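PDB 4LSB: lyase/mutase from Burkholderia cenocepacia, which belongs to the phosphoenolpyruvate phosphomutase family, with a TIM-barrel type of fold, and carries a bound magnesium ion. Local coordinates for residues N98-P104 against V142-A146. Sequence-based numbering, arbitrary orientation.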
# COMPACT_ATOMS: atom_id res chain seq x y z
N ASN B 98 12.82 19.17 0.18
CA ASN B 98 13.51 20.48 0.17
C ASN B 98 13.31 21.25 -1.15
O ASN B 98 14.09 22.16 -1.47
CB ASN B 98 14.99 20.24 0.46
CG ASN B 98 15.71 19.60 -0.71
OD1 ASN B 98 15.12 18.79 -1.46
ND2 ASN B 98 16.96 19.97 -0.90
N GLY B 99 12.27 20.88 -1.92
CA GLY B 99 12.04 21.46 -3.26
C GLY B 99 12.85 20.75 -4.37
O GLY B 99 12.83 21.20 -5.52
N PHE B 100 13.53 19.65 -4.00
CA PHE B 100 14.28 18.75 -4.95
C PHE B 100 15.55 19.38 -5.54
O PHE B 100 16.01 19.06 -6.64
CB PHE B 100 13.33 18.19 -6.03
CG PHE B 100 12.19 17.43 -5.46
CD1 PHE B 100 12.40 16.14 -4.97
CD2 PHE B 100 10.96 18.00 -5.30
CE1 PHE B 100 11.37 15.45 -4.38
CE2 PHE B 100 9.91 17.31 -4.70
CZ PHE B 100 10.11 16.02 -4.27
N GLY B 101 16.14 20.28 -4.77
CA GLY B 101 17.28 21.04 -5.19
C GLY B 101 17.55 22.15 -4.20
O GLY B 101 16.69 22.51 -3.37
N ASP B 102 18.75 22.68 -4.26
CA ASP B 102 19.17 23.77 -3.39
C ASP B 102 18.71 25.14 -3.83
O ASP B 102 18.46 25.98 -2.99
CB ASP B 102 20.70 23.82 -3.31
CG ASP B 102 21.31 22.54 -2.78
OD1 ASP B 102 20.65 21.81 -2.01
OD2 ASP B 102 22.45 22.25 -3.16
N ALA B 103 18.67 25.38 -5.15
CA ALA B 103 18.47 26.73 -5.66
C ALA B 103 17.01 27.16 -5.52
O ALA B 103 16.09 26.36 -5.76
CB ALA B 103 18.90 26.83 -7.12
N PRO B 104 16.79 28.43 -5.17
CA PRO B 104 15.45 29.00 -5.10
C PRO B 104 14.64 28.76 -6.35
O PRO B 104 13.45 28.52 -6.25
CB PRO B 104 15.72 30.49 -4.91
CG PRO B 104 16.99 30.54 -4.15
CD PRO B 104 17.81 29.39 -4.68
N VAL B 142 15.56 31.38 3.81
CA VAL B 142 14.56 32.40 3.57
C VAL B 142 14.45 32.74 2.09
O VAL B 142 13.35 32.90 1.59
CB VAL B 142 14.90 33.69 4.35
CG1 VAL B 142 13.92 34.78 4.04
CG2 VAL B 142 14.88 33.43 5.86
N GLU B 143 15.57 32.89 1.38
CA GLU B 143 15.48 33.16 -0.07
C GLU B 143 14.73 32.06 -0.80
O GLU B 143 13.91 32.31 -1.73
CB GLU B 143 16.87 33.26 -0.70
CG GLU B 143 17.23 34.62 -1.22
CD GLU B 143 18.50 34.56 -2.09
OE1 GLU B 143 18.52 35.22 -3.16
OE2 GLU B 143 19.46 33.83 -1.71
N ARG B 144 15.03 30.83 -0.38
CA ARG B 144 14.30 29.65 -0.88
C ARG B 144 12.79 29.76 -0.64
O ARG B 144 12.00 29.57 -1.56
CB ARG B 144 14.85 28.36 -0.25
CG ARG B 144 16.18 27.90 -0.83
CD ARG B 144 16.87 26.95 0.14
NE ARG B 144 15.97 25.87 0.56
CZ ARG B 144 15.74 24.77 -0.15
NH1 ARG B 144 16.35 24.57 -1.35
NH2 ARG B 144 14.95 23.85 0.33
N ILE B 145 12.38 30.01 0.59
CA ILE B 145 10.93 30.14 0.89
C ILE B 145 10.32 31.33 0.13
O ILE B 145 9.21 31.27 -0.37
CB ILE B 145 10.67 30.27 2.40
CG1 ILE B 145 11.03 28.96 3.10
CG2 ILE B 145 9.21 30.66 2.69
CD1 ILE B 145 10.27 27.73 2.64
N ALA B 146 11.07 32.41 0.01
CA ALA B 146 10.58 33.57 -0.74
C ALA B 146 10.25 33.23 -2.22
O ALA B 146 9.26 33.71 -2.79
CB ALA B 146 11.61 34.67 -0.67
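Val142 marks one turn of helix 138-153, its O accepting from Ala146 N at 2.8 Å, but its side chain is out of reach of the loop; it packs on Ala184 of helix 175-187, as the side chain of Ile145 does on Ile124 of strand 121-125 and Tyr185 of helix 175-187. Contact begins at Glu143, whose O lies 4.1 Å from Pro104 CB and whose CB lies 4.4 Å from Pro104 CG; these are van der Waals distances. Arg144 supplies nearly everything else. Its CA is 4.4 Å from that of Pro104, its CG sits 4.3 Å from Pro104 CG, and beyond this apolar touch the chain reaches into the loop. There NH2 donates to Asn98 O (2.6 Å, 154°), while NH1 donates to Gly101 O (2.9 Å, 148°) and Asp102 O (3.0 Å, 155°); NH1 to Asn98 O (3.3 Å, 124°) is weak. All three oxygens lie near the guanidinium plane, at its edge. In this TIM-barrel family member, with its alternating strands and helices, 98-104 links strand 92-95 to helix 104-116, so Arg144, on helix 138-153 one beta-alpha unit further on, holds the loop that follows strand 92-95; Arg144 NH2 also bonds Glu125 O of the following strand, and Tyr136 adds a cation-pi contact. Within the loop, Asn98 OD1 accepts from Phe100 N (3.1 Å, 137°), an Asx turn, and Gly99 adopts phi/psi 84/7, where a CB would jam against the carbonyl O of Asn98. Asn98 ND2 and Asp102 OD1 both bond Tyr136 OH, and the Asn98 side chain is about 8 Å from the magnesium ion.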